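Local structure of cysteine hydrolase (6KUA) at residues 4-9 / 47-52; 30-35 / 81-86; 41-46 / 94-99; 127-132 / 152-157; 132-137 / 169-174. The protein hydrolyses nicotinamide to nicotinic acid and ammonia, as a nicotinamidase of the isochorismatase-like cysteine hydrolase family. All coordinates share one frame; numbering follows the deposited sequence.

Interaction 1. Residues 4-9 / 47-52; sequences RALLVV and DHIFFL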
# COMPACT_ATOMS: atom_id res chain seq x y z
N ARG A 4 -14.06 17.53 2.30
CA ARG A 4 -13.86 16.99 3.63
C ARG A 4 -14.73 15.75 3.84
O ARG A 4 -15.77 15.58 3.21
CB ARG A 4 -14.18 18.04 4.72
CG ARG A 4 -15.59 18.61 4.68
CD ARG A 4 -15.93 19.47 5.92
NE ARG A 4 -17.38 19.60 6.11
CZ ARG A 4 -17.98 20.01 7.23
NH1 ARG A 4 -17.29 20.33 8.30
NH2 ARG A 4 -19.31 20.07 7.28
N ALA A 5 -14.26 14.86 4.71
CA ALA A 5 -15.01 13.66 5.04
C ALA A 5 -14.87 13.42 6.53
O ALA A 5 -13.87 13.79 7.15
CB ALA A 5 -14.54 12.43 4.24
N LEU A 6 -15.91 12.83 7.10
CA LEU A 6 -15.93 12.46 8.50
C LEU A 6 -15.68 10.96 8.61
O LEU A 6 -16.35 10.17 7.93
CB LEU A 6 -17.27 12.84 9.14
CG LEU A 6 -17.47 12.44 10.60
CD1 LEU A 6 -16.54 13.24 11.49
CD2 LEU A 6 -18.91 12.67 11.00
N LEU A 7 -14.72 10.57 9.43
CA LEU A 7 -14.44 9.16 9.68
C LEU A 7 -14.86 8.83 11.10
O LEU A 7 -14.30 9.38 12.05
CB LEU A 7 -12.95 8.84 9.48
CG LEU A 7 -12.30 9.29 8.16
CD1 LEU A 7 -10.85 8.78 8.03
CD2 LEU A 7 -13.13 8.86 6.96
N VAL A 8 -15.85 7.95 11.23
CA VAL A 8 -16.36 7.52 12.54
C VAL A 8 -15.82 6.13 12.81
O VAL A 8 -16.26 5.14 12.21
CB VAL A 8 -17.89 7.53 12.58
CG1 VAL A 8 -18.39 7.12 13.97
CG2 VAL A 8 -18.40 8.92 12.19
N VAL A 9 -14.85 6.05 13.72
CA VAL A 9 -14.06 4.84 13.94
C VAL A 9 -14.63 4.05 15.11
O VAL A 9 -14.68 4.54 16.25
CB VAL A 9 -12.58 5.18 14.16
CG1 VAL A 9 -11.76 3.90 14.30
CG2 VAL A 9 -12.06 6.02 13.00
N ASP A 47 -21.66 16.39 2.74
CA ASP A 47 -20.31 15.86 2.81
C ASP A 47 -20.34 14.37 3.15
O ASP A 47 -21.33 13.84 3.65
CB ASP A 47 -19.49 16.62 3.85
CG ASP A 47 -19.13 18.03 3.39
OD1 ASP A 47 -18.96 18.25 2.17
OD2 ASP A 47 -19.01 18.93 4.26
N HIS A 48 -19.24 13.70 2.88
CA HIS A 48 -19.22 12.25 2.97
C HIS A 48 -18.87 11.80 4.38
O HIS A 48 -18.01 12.40 5.04
CB HIS A 48 -18.25 11.68 1.95
CG HIS A 48 -18.74 11.82 0.55
ND1 HIS A 48 -19.61 10.91 -0.02
CD2 HIS A 48 -18.56 12.80 -0.37
CE1 HIS A 48 -19.91 11.31 -1.24
NE2 HIS A 48 -19.29 12.45 -1.48
N ILE A 49 -19.55 10.76 4.84
CA ILE A 49 -19.38 10.21 6.18
C ILE A 49 -19.11 8.72 6.03
O ILE A 49 -19.90 8.00 5.40
CB ILE A 49 -20.61 10.44 7.08
CG1 ILE A 49 -20.98 11.93 7.11
CG2 ILE A 49 -20.31 9.96 8.47
CD1 ILE A 49 -22.46 12.19 7.11
N PHE A 50 -18.02 8.25 6.64
CA PHE A 50 -17.60 6.86 6.57
C PHE A 50 -17.66 6.29 7.98
O PHE A 50 -17.00 6.81 8.89
CB PHE A 50 -16.20 6.72 5.98
CG PHE A 50 -16.08 7.23 4.57
CD1 PHE A 50 -16.04 8.60 4.31
CD2 PHE A 50 -15.99 6.34 3.50
CE1 PHE A 50 -15.94 9.08 3.00
CE2 PHE A 50 -15.87 6.81 2.18
CZ PHE A 50 -15.84 8.18 1.93
N PHE A 51 -18.47 5.24 8.17
CA PHE A 51 -18.49 4.49 9.41
C PHE A 51 -17.58 3.28 9.24
O PHE A 51 -17.83 2.42 8.39
CB PHE A 51 -19.92 4.08 9.77
CG PHE A 51 -20.83 5.24 10.09
CD1 PHE A 51 -21.48 5.92 9.08
CD2 PHE A 51 -21.00 5.67 11.40
CE1 PHE A 51 -22.32 7.01 9.37
CE2 PHE A 51 -21.82 6.74 11.70
CZ PHE A 51 -22.48 7.41 10.68
N LEU A 52 -16.49 3.24 10.02
CA LEU A 52 -15.45 2.23 9.90
C LEU A 52 -15.53 1.29 11.10
O LEU A 52 -15.45 1.74 12.24
CB LEU A 52 -14.07 2.88 9.81
CG LEU A 52 -13.96 3.61 8.48
CD1 LEU A 52 -13.53 5.06 8.69
CD2 LEU A 52 -13.01 2.86 7.58
O HOH W 1 -17.31 15.76 0.89
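Strands 4-9 and 48-52 run parallel, their axes 4.7 Å apart and 19° from parallel, and four backbone hydrogen bonds join them, from L6 N to H48 O, F50 N to L6 O, V8 N to F50 O and L52 N to V8 O. On one face the side chains of L6 and I49 lie side by side, and V8 CB rests 3.8 Å from F51 CD2. On the other, L7 CD2 packs 3.9 Å from F50 CB, while A5 CB meets F50 CE1 at 3.8 Å. The charged pair lies at the start, where R4 NE donates to D47 OD2 at 2.6 Å in a nearly straight salt bridge (172°). The guanidinium meets this oxygen within its own plane, but from above the carboxylate plane, the two groups being 78° apart. This is the core of a parallel alpha/beta sheet: helix 32-44 packs on L6 and F51, helix 115-121 on A5 and F50, and strand 126-132 flanks strand 4-9.

Interaction 2. Residues 30-35 / 81-86; sequences NIEDFI and ELYGKV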
# COMPACT_ATOMS: atom_id res chain seq x y z
N ASN A 30 -19.45 9.43 26.61
CA ASN A 30 -19.51 10.88 26.75
C ASN A 30 -19.24 11.63 25.45
O ASN A 30 -19.39 12.85 25.43
CB ASN A 30 -18.50 11.35 27.81
CG ASN A 30 -18.74 10.71 29.16
OD1 ASN A 30 -19.80 10.86 29.76
ND2 ASN A 30 -17.73 10.00 29.66
N ILE A 31 -18.85 10.95 24.37
CA ILE A 31 -18.63 11.62 23.09
C ILE A 31 -19.80 11.44 22.13
O ILE A 31 -19.79 12.02 21.04
CB ILE A 31 -17.31 11.14 22.45
CG1 ILE A 31 -17.46 9.73 21.88
CG2 ILE A 31 -16.19 11.14 23.46
CD1 ILE A 31 -16.17 9.19 21.31
N GLU A 32 -20.82 10.66 22.53
CA GLU A 32 -21.96 10.35 21.67
C GLU A 32 -22.62 11.62 21.13
O GLU A 32 -22.87 11.75 19.92
CB GLU A 32 -22.96 9.50 22.48
CG GLU A 32 -24.26 9.14 21.78
CD GLU A 32 -25.20 8.34 22.69
OE1 GLU A 32 -25.96 7.48 22.19
OE2 GLU A 32 -25.16 8.57 23.92
N ASP A 33 -22.90 12.59 22.01
CA ASP A 33 -23.58 13.80 21.56
C ASP A 33 -22.74 14.57 20.55
O ASP A 33 -23.28 15.13 19.59
CB ASP A 33 -23.91 14.69 22.76
CG ASP A 33 -25.22 14.30 23.44
OD1 ASP A 33 -25.80 13.24 23.12
OD2 ASP A 33 -25.66 15.08 24.32
N PHE A 34 -21.42 14.61 20.74
CA PHE A 34 -20.56 15.35 19.82
C PHE A 34 -20.48 14.67 18.46
O PHE A 34 -20.48 15.33 17.42
CB PHE A 34 -19.17 15.51 20.42
CG PHE A 34 -18.25 16.36 19.59
CD1 PHE A 34 -17.43 15.78 18.62
CD2 PHE A 34 -18.19 17.73 19.79
CE1 PHE A 34 -16.57 16.56 17.86
CE2 PHE A 34 -17.34 18.52 19.03
CZ PHE A 34 -16.53 17.93 18.07
N ILE A 35 -20.41 13.34 18.45
CA ILE A 35 -20.35 12.62 17.18
C ILE A 35 -21.64 12.81 16.39
O ILE A 35 -21.61 13.07 15.18
CB ILE A 35 -20.03 11.14 17.45
CG1 ILE A 35 -18.61 10.98 18.01
CG2 ILE A 35 -20.16 10.32 16.19
CD1 ILE A 35 -18.20 9.54 18.20
N GLU A 81 -23.08 -3.56 16.19
CA GLU A 81 -23.96 -2.48 15.76
C GLU A 81 -23.47 -1.15 16.33
O GLU A 81 -22.88 -1.09 17.41
CB GLU A 81 -25.39 -2.73 16.22
CG GLU A 81 -26.08 -3.90 15.53
CD GLU A 81 -27.54 -4.02 15.91
OE1 GLU A 81 -28.16 -5.04 15.56
OE2 GLU A 81 -28.07 -3.08 16.56
N LEU A 82 -23.76 -0.07 15.60
CA LEU A 82 -23.36 1.25 16.07
C LEU A 82 -24.08 1.59 17.37
O LEU A 82 -25.22 1.18 17.61
CB LEU A 82 -23.65 2.30 14.99
CG LEU A 82 -22.78 2.20 13.73
CD1 LEU A 82 -23.37 3.04 12.61
CD2 LEU A 82 -21.36 2.64 14.01
N TYR A 83 -23.40 2.35 18.21
CA TYR A 83 -23.89 2.61 19.56
C TYR A 83 -24.90 3.76 19.58
O TYR A 83 -24.66 4.82 19.00
CB TYR A 83 -22.72 2.93 20.48
CG TYR A 83 -23.15 3.23 21.89
CD1 TYR A 83 -23.47 2.20 22.76
CD2 TYR A 83 -23.27 4.53 22.34
CE1 TYR A 83 -23.88 2.45 24.05
CE2 TYR A 83 -23.68 4.80 23.63
CZ TYR A 83 -23.99 3.75 24.48
OH TYR A 83 -24.40 3.98 25.77
N GLY A 84 -26.02 3.53 20.26
CA GLY A 84 -26.84 4.60 20.82
C GLY A 84 -27.42 5.53 19.78
O GLY A 84 -27.93 5.10 18.73
N LYS A 85 -27.37 6.83 20.07
CA LYS A 85 -27.89 7.83 19.14
C LYS A 85 -27.14 7.83 17.81
O LYS A 85 -27.73 8.18 16.77
CB LYS A 85 -27.84 9.21 19.76
CG LYS A 85 -28.68 9.36 21.02
CD LYS A 85 -28.48 10.72 21.65
CE LYS A 85 -28.91 10.72 23.11
NZ LYS A 85 -28.47 11.96 23.81
N VAL A 86 -25.86 7.46 17.80
CA VAL A 86 -25.14 7.37 16.53
C VAL A 86 -25.73 6.27 15.67
O VAL A 86 -26.00 6.45 14.48
CB VAL A 86 -23.63 7.17 16.78
CG1 VAL A 86 -22.93 6.82 15.48
CG2 VAL A 86 -23.03 8.42 17.41
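E32 and K85 meet where two helices begin, with the carboxylate of E32 accepting the backbone N-H of K85. The bond from K85 N to E32 OE1 is short and fairly straight, at 2.6 Å and 166°, and reaches the oxygen on its anti side, 17° out of the carboxylate plane. In E32, chi1 (177°) sets CG anti to the backbone N, and the extended chain beyond it reaches the first turn of helix 84-93. A carboxylate here would probably be favoured by the partial positive charge of that helix start. G84 lies close to it: E32 OE1 is 3.3 Å from G84 CA.

The amino group of K85 is used separately. Its extended chain takes NZ to D33, where it forms a salt bridge of 3.0 Å with OD1 on the syn lone pair. K85 NZ remains 4.7 Å from E32 OE2, where some attraction between the opposite charges is likely, though they are not in contact. Beside the polar groups, I35 CG2 and V86 CG2 touch at 3.7 Å. Consecutive residues thus divide the work, one acidic group holding a main-chain donor and the next a side-chain cation. The contact pins helix 32-44 to helix 84-93; Y11 packs against E32, I35 and V86, and V86 also reaches F51 of strand 48-54.

Interaction 3. Residues 41-46 / 94-99; sequences DFNYYQ and KAQPNV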
# COMPACT_ATOMS: atom_id res chain seq x y z
N ASP A 41 -23.64 17.82 10.93
CA ASP A 41 -22.93 18.89 10.25
C ASP A 41 -22.54 18.48 8.83
O ASP A 41 -22.87 19.16 7.85
CB ASP A 41 -21.68 19.29 11.04
CG ASP A 41 -21.04 20.57 10.53
OD1 ASP A 41 -21.48 21.66 10.94
OD2 ASP A 41 -20.09 20.49 9.72
N PHE A 42 -21.82 17.37 8.70
CA PHE A 42 -21.42 16.88 7.38
C PHE A 42 -22.63 16.59 6.51
O PHE A 42 -22.63 16.92 5.32
CB PHE A 42 -20.55 15.63 7.53
CG PHE A 42 -19.11 15.94 7.85
CD1 PHE A 42 -18.74 16.41 9.11
CD2 PHE A 42 -18.12 15.79 6.88
CE1 PHE A 42 -17.42 16.71 9.40
CE2 PHE A 42 -16.79 16.09 7.17
CZ PHE A 42 -16.44 16.55 8.43
N ASN A 43 -23.66 15.95 7.07
CA ASN A 43 -24.84 15.60 6.29
C ASN A 43 -25.53 16.84 5.74
O ASN A 43 -25.94 16.87 4.57
CB ASN A 43 -25.80 14.78 7.15
CG ASN A 43 -26.92 14.16 6.35
OD1 ASN A 43 -26.69 13.23 5.56
ND2 ASN A 43 -28.13 14.65 6.56
N TYR A 44 -25.62 17.89 6.56
CA TYR A 44 -26.19 19.16 6.12
C TYR A 44 -25.62 19.59 4.77
O TYR A 44 -26.37 19.97 3.86
CB TYR A 44 -25.93 20.24 7.17
CG TYR A 44 -26.45 21.60 6.77
CD1 TYR A 44 -27.79 21.94 6.95
CD2 TYR A 44 -25.61 22.55 6.20
CE1 TYR A 44 -28.28 23.18 6.57
CE2 TYR A 44 -26.09 23.80 5.84
CZ TYR A 44 -27.43 24.11 6.03
OH TYR A 44 -27.90 25.35 5.65
N TYR A 45 -24.30 19.53 4.63
CA TYR A 45 -23.65 19.94 3.39
C TYR A 45 -23.54 18.80 2.39
O TYR A 45 -22.92 18.99 1.33
CB TYR A 45 -22.24 20.48 3.67
CG TYR A 45 -22.25 21.77 4.46
CD1 TYR A 45 -22.41 22.99 3.81
CD2 TYR A 45 -22.09 21.77 5.84
CE1 TYR A 45 -22.42 24.16 4.53
CE2 TYR A 45 -22.10 22.96 6.56
CZ TYR A 45 -22.26 24.14 5.89
OH TYR A 45 -22.26 25.33 6.59
N GLN A 46 -24.12 17.65 2.71
CA GLN A 46 -23.96 16.42 1.93
C GLN A 46 -22.49 16.05 1.75
O GLN A 46 -22.10 15.49 0.73
CB GLN A 46 -24.67 16.53 0.57
CG GLN A 46 -26.19 16.65 0.67
CD GLN A 46 -26.86 15.40 1.23
OE1 GLN A 46 -27.34 15.39 2.37
NE2 GLN A 46 -26.90 14.33 0.43
N LYS A 94 -28.57 5.76 6.19
CA LYS A 94 -27.64 4.80 5.62
C LYS A 94 -27.83 4.56 4.12
O LYS A 94 -26.89 4.11 3.46
CB LYS A 94 -27.73 3.47 6.37
CG LYS A 94 -29.15 2.98 6.60
CD LYS A 94 -29.13 1.62 7.28
CE LYS A 94 -30.22 0.72 6.74
NZ LYS A 94 -30.38 -0.49 7.58
N ALA A 95 -29.00 4.87 3.56
CA ALA A 95 -29.18 4.71 2.12
C ALA A 95 -28.66 5.89 1.30
O ALA A 95 -28.62 5.81 0.07
CB ALA A 95 -30.65 4.47 1.78
N GLN A 96 -28.26 6.98 1.95
CA GLN A 96 -27.84 8.16 1.22
C GLN A 96 -26.49 7.94 0.54
O GLN A 96 -25.64 7.20 1.04
CB GLN A 96 -27.75 9.36 2.17
CG GLN A 96 -29.06 9.67 2.89
CD GLN A 96 -28.95 10.90 3.78
OE1 GLN A 96 -29.89 11.24 4.50
NE2 GLN A 96 -27.79 11.57 3.74
N PRO A 97 -26.26 8.60 -0.60
CA PRO A 97 -25.01 8.39 -1.33
C PRO A 97 -23.78 8.98 -0.63
O PRO A 97 -22.66 8.60 -0.98
CB PRO A 97 -25.27 9.06 -2.68
CG PRO A 97 -26.25 10.15 -2.36
CD PRO A 97 -27.13 9.59 -1.27
N ASN A 98 -23.96 9.89 0.33
CA ASN A 98 -22.85 10.47 1.07
C ASN A 98 -22.53 9.71 2.35
O ASN A 98 -21.78 10.24 3.18
CB ASN A 98 -23.12 11.95 1.38
CG ASN A 98 -24.27 12.15 2.37
OD1 ASN A 98 -25.34 11.57 2.22
ND2 ASN A 98 -24.04 13.01 3.37
N VAL A 99 -23.05 8.50 2.53
CA VAL A 99 -22.89 7.72 3.75
C VAL A 99 -22.34 6.35 3.37
O VAL A 99 -22.90 5.67 2.51
CB VAL A 99 -24.21 7.56 4.52
CG1 VAL A 99 -24.04 6.60 5.69
CG2 VAL A 99 -24.71 8.92 5.00
O HOH W 2 -30.56 13.92 4.99
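A Schellman motif ends helix 32-44, Q46 having positive phi, and its last turn meets a type I beta turn, Q96 to V99, that leads into strand 99-104. N43 and Q96 carry the contact. Q96 NE2 donates to N43 OD1 at 2.7 Å, in the carbonyl plane and on a lone pair; the side chains cross at about a right angle, with their amide planes only 30° apart. In N43, chi1 (-169°) sets CG anti to the backbone N, and the amide at its end comes near the turn. The second proton of Q96 NE2 goes to N98 OD1 at 2.9 Å, so this one nitrogen bonds both to the helix end and to a residue of its own turn. N98 ND2 lies 3.4 Å from N43 OD1 in a weak bond; its stronger partner is D47 O, just before strand 48-54. One water closes the other side of the pair, accepting from N43 ND2 at 3.0 Å and donating to Q96 OE1 at 2.8 Å.

Interaction 4. Residues 127-132 / 152-157; sequences VEIVGV and ISVPAE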
# COMPACT_ATOMS: atom_id res chain seq x y z
N VAL A 127 -9.75 15.04 6.26
CA VAL A 127 -10.58 14.13 7.04
C VAL A 127 -10.68 14.64 8.47
O VAL A 127 -9.72 15.20 9.02
CB VAL A 127 -10.05 12.67 7.03
CG1 VAL A 127 -9.97 12.16 5.60
CG2 VAL A 127 -8.70 12.55 7.76
N GLU A 128 -11.86 14.48 9.05
CA GLU A 128 -12.07 14.67 10.48
C GLU A 128 -12.31 13.30 11.10
O GLU A 128 -13.11 12.52 10.58
CB GLU A 128 -13.26 15.60 10.72
CG GLU A 128 -13.48 15.96 12.17
CD GLU A 128 -14.58 17.01 12.33
OE1 GLU A 128 -14.70 17.92 11.48
OE2 GLU A 128 -15.34 16.91 13.32
N ILE A 129 -11.61 13.00 12.18
CA ILE A 129 -11.64 11.65 12.74
C ILE A 129 -12.23 11.69 14.15
O ILE A 129 -11.70 12.38 15.03
CB ILE A 129 -10.26 11.00 12.77
CG1 ILE A 129 -9.59 11.09 11.41
CG2 ILE A 129 -10.41 9.54 13.15
CD1 ILE A 129 -8.14 10.58 11.44
N VAL A 130 -13.27 10.90 14.37
CA VAL A 130 -13.89 10.79 15.68
C VAL A 130 -14.06 9.31 15.99
O VAL A 130 -14.03 8.45 15.10
CB VAL A 130 -15.25 11.52 15.73
CG1 VAL A 130 -15.08 12.98 15.29
CG2 VAL A 130 -16.29 10.80 14.87
N GLY A 131 -14.24 9.01 17.27
CA GLY A 131 -14.46 7.62 17.65
C GLY A 131 -13.53 7.16 18.74
O GLY A 131 -13.07 7.97 19.56
N VAL A 132 -13.26 5.85 18.79
CA VAL A 132 -12.48 5.24 19.86
C VAL A 132 -11.57 4.18 19.26
O VAL A 132 -11.81 3.70 18.15
CB VAL A 132 -13.38 4.60 20.94
CG1 VAL A 132 -14.30 5.64 21.59
CG2 VAL A 132 -14.16 3.41 20.36
N ILE A 152 -5.78 16.72 8.42
CA ILE A 152 -6.35 15.91 9.48
C ILE A 152 -6.91 16.80 10.58
O ILE A 152 -6.24 17.73 11.04
CB ILE A 152 -5.31 14.96 10.09
CG1 ILE A 152 -4.78 13.98 9.04
CG2 ILE A 152 -5.91 14.23 11.28
CD1 ILE A 152 -3.60 13.17 9.53
N SER A 153 -8.11 16.46 11.06
CA SER A 153 -8.68 17.10 12.23
C SER A 153 -9.14 16.03 13.20
O SER A 153 -9.89 15.12 12.82
CB SER A 153 -9.85 18.03 11.84
OG SER A 153 -10.30 18.76 12.96
N VAL A 154 -8.67 16.10 14.44
CA VAL A 154 -9.17 15.20 15.47
C VAL A 154 -9.64 16.02 16.66
O VAL A 154 -8.83 16.39 17.53
CB VAL A 154 -8.11 14.17 15.91
CG1 VAL A 154 -8.75 13.17 16.87
CG2 VAL A 154 -7.53 13.45 14.70
N PRO A 155 -10.93 16.34 16.74
CA PRO A 155 -11.43 17.16 17.86
C PRO A 155 -11.38 16.37 19.15
O PRO A 155 -11.85 15.23 19.21
CB PRO A 155 -12.87 17.49 17.45
CG PRO A 155 -13.26 16.38 16.53
CD PRO A 155 -11.99 16.03 15.77
N ALA A 156 -10.80 16.97 20.18
CA ALA A 156 -10.63 16.25 21.44
C ALA A 156 -11.97 15.86 22.05
O ALA A 156 -12.04 14.89 22.82
CB ALA A 156 -9.82 17.09 22.42
N GLU A 157 -13.04 16.58 21.73
CA GLU A 157 -14.39 16.24 22.18
C GLU A 157 -14.99 15.07 21.42
O GLU A 157 -16.07 14.59 21.79
CB GLU A 157 -15.31 17.45 22.04
CG GLU A 157 -15.51 18.30 23.29
CD GLU A 157 -16.87 19.02 23.29
OE1 GLU A 157 -17.85 18.48 23.88
OE2 GLU A 157 -16.96 20.11 22.67
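V127 and S153 are joined by the backbone in the beta-alpha-beta unit of strand 126-132, helix 137-147 and strand 151-160, whose two strands lie parallel and adjacent in the sheet. S153 N donates to V127 O at 2.9 Å, and I129 N donates to S153 O at 2.8 Å, so S153 uses both its main-chain groups on the same neighbouring strand. After this pair of bonds segment 152-157 departs from regular pairing: at P155 there is no N-H to give, and its CD instead packs 3.7 Å from I129 O.

Side chains fill in around the bonds. V127 and I152 pair on one face, where I129 CD1 also reaches I152 CG2. E128 and S153 occupy the other, and E128, extended with CG anti to its backbone N (chi1 -175°), crosses P155 at about a right angle. I129 CB meets V154 CG2 at 4.1 Å.

A further shell surrounds these groups. R38 of helix 32-44 forms a salt bridge through NE to E128 OE2, while F34 packs on P155. On the opposite face, A142 and A145 of the crossover helix 137-147 lie against I129 and V127, and strand 4-9 bonds to the far edge of strand 126-132. Where the regular pairing stops, V130 CG1 touches P155 CG at 4.1 Å.

Interaction 5. Residues 132-137 / 169-174; sequences VCTDIC and WALAHF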
# COMPACT_ATOMS: atom_id res chain seq x y z
N VAL A 132 -13.26 5.85 18.79
CA VAL A 132 -12.48 5.24 19.86
C VAL A 132 -11.57 4.18 19.26
O VAL A 132 -11.81 3.70 18.15
CB VAL A 132 -13.38 4.60 20.94
CG1 VAL A 132 -14.30 5.64 21.59
CG2 VAL A 132 -14.16 3.41 20.36
N CYS A 133 -10.48 3.84 19.96
CA CYS A 133 -9.88 4.62 21.04
C CYS A 133 -8.86 5.58 20.47
O CYS A 133 -8.27 5.30 19.43
CB CYS A 133 -9.17 3.72 22.06
SG CYS A 133 -10.22 2.55 22.87
N THR A 134 -8.67 6.70 21.17
CA THR A 134 -7.78 7.76 20.71
C THR A 134 -6.41 7.23 20.34
O THR A 134 -5.85 7.59 19.30
CB THR A 134 -7.64 8.83 21.80
OG1 THR A 134 -8.89 8.96 22.48
CG2 THR A 134 -7.24 10.17 21.21
N ASP A 135 -5.84 6.37 21.18
CA ASP A 135 -4.46 5.94 21.01
C ASP A 135 -4.36 4.55 20.38
O ASP A 135 -3.27 3.96 20.41
CB ASP A 135 -3.71 5.98 22.35
CG ASP A 135 -4.37 5.08 23.41
OD1 ASP A 135 -5.61 5.02 23.46
OD2 ASP A 135 -3.64 4.43 24.19
N ILE A 136 -5.45 4.02 19.81
CA ILE A 136 -5.36 2.77 19.05
C ILE A 136 -5.93 2.98 17.64
O ILE A 136 -5.20 3.41 16.74
CB ILE A 136 -6.04 1.60 19.79
CG1 ILE A 136 -5.61 1.61 21.26
CG2 ILE A 136 -5.68 0.25 19.15
CD1 ILE A 136 -6.16 0.50 22.10
N CYS A 137 -7.22 2.69 17.43
CA CYS A 137 -7.79 2.75 16.08
C CYS A 137 -7.76 4.16 15.51
O CYS A 137 -7.48 4.34 14.31
CB CYS A 137 -9.22 2.22 16.09
SG CYS A 137 -9.24 0.45 16.40
N TRP A 169 -1.53 11.58 25.40
CA TRP A 169 -0.37 11.35 24.55
C TRP A 169 -0.74 11.49 23.07
O TRP A 169 -0.04 12.16 22.30
CB TRP A 169 0.24 9.96 24.79
CG TRP A 169 1.35 9.75 23.81
CD1 TRP A 169 2.65 10.17 23.94
CD2 TRP A 169 1.24 9.20 22.49
NE1 TRP A 169 3.36 9.88 22.80
CE2 TRP A 169 2.52 9.28 21.89
CE3 TRP A 169 0.19 8.61 21.76
CZ2 TRP A 169 2.77 8.81 20.60
CZ3 TRP A 169 0.45 8.16 20.46
CH2 TRP A 169 1.73 8.26 19.90
N ALA A 170 -1.85 10.87 22.67
CA ALA A 170 -2.19 10.79 21.25
C ALA A 170 -2.65 12.14 20.71
O ALA A 170 -2.34 12.49 19.56
CB ALA A 170 -3.25 9.70 21.03
N LEU A 171 -3.35 12.93 21.53
CA LEU A 171 -3.78 14.25 21.08
C LEU A 171 -2.59 15.14 20.78
O LEU A 171 -2.61 15.90 19.80
CB LEU A 171 -4.71 14.90 22.11
CG LEU A 171 -6.11 14.28 22.27
CD1 LEU A 171 -6.89 14.99 23.36
CD2 LEU A 171 -6.90 14.29 20.97
N ALA A 172 -1.52 15.06 21.59
CA ALA A 172 -0.32 15.84 21.31
C ALA A 172 0.42 15.28 20.10
O ALA A 172 0.94 16.04 19.29
CB ALA A 172 0.60 15.89 22.53
N HIS A 173 0.48 13.95 19.98
CA HIS A 173 1.05 13.34 18.78
C HIS A 173 0.34 13.85 17.53
O HIS A 173 1.00 14.30 16.58
CB HIS A 173 0.96 11.82 18.87
CG HIS A 173 1.69 11.10 17.78
ND1 HIS A 173 3.06 10.91 17.80
CD2 HIS A 173 1.25 10.54 16.63
CE1 HIS A 173 3.42 10.23 16.72
NE2 HIS A 173 2.35 10.01 15.98
N PHE A 174 -1.00 13.83 17.52
CA PHE A 174 -1.72 14.32 16.34
C PHE A 174 -1.31 15.75 16.02
O PHE A 174 -1.10 16.10 14.85
CB PHE A 174 -3.24 14.25 16.55
CG PHE A 174 -3.77 12.89 16.88
CD1 PHE A 174 -3.17 11.74 16.40
CD2 PHE A 174 -4.91 12.77 17.68
CE1 PHE A 174 -3.70 10.47 16.72
CE2 PHE A 174 -5.43 11.52 18.02
CZ PHE A 174 -4.82 10.36 17.54
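The ring of F174 meets T134 at its edge: T134 O lies near the ring plane, 3.4 Å from F174 CZ, an approach that sets the carbonyl oxygen against the positively polarised ring hydrogens. The contact lies in the Rossmann-like alpha/beta fold, where a type I turn from C133 to I136 links strand 126-132 to helix 137-147 and is met by helix 164-176. Over one face of the F174 ring stands A170 O, 3.0 Å above the plane and offset toward the rim, from the previous turn of the helix. Two other flat groups of the helix, W169 and H173, pack on each other by similar offset contacts.

T134 supplies most of the touching atoms. Its CG2, anti to the backbone N, reaches F174 CE2 at 3.9 Å and A170 CB at 4.0 Å, with L171 CD2 slightly farther. The hydroxyl bonds instead to H167 ND1, and D135 bonds through OD1 to S161. No hydrogen bond crosses between the segments themselves, so the join is one of shape.

The surroundings include a second copy of the protein. W169 stacks on W169 of the second subunit, and its NE1 donates to D135 OD2 of that subunit, the reciprocal bond being made as well. The turn is therefore backed by its own helix and tied to the neighbour. D135 CB touches A170 CB at 4.0 Å.

Overall arrangement
One parallel five-stranded sheet organises the set. Interactions 1 and 4, with centres about 10 Å apart, are joined where strands 4-9 and 126-132 pair side by side. Interactions 2 and 3 both use helix 32-44, about 17 Å apart between centres, and tie its start and end to the start of helix 84-93 and the loop that follows it. Interaction 5 shares V132 with interaction 4 and extends the fold toward the second subunit, about 26 Å from interaction 3 between centres. Along the chain, interactions 1 to 3 interleave and all close before interactions 4 and 5, themselves interleaved, begin, so the sheet unites an earlier and a later part of the chain.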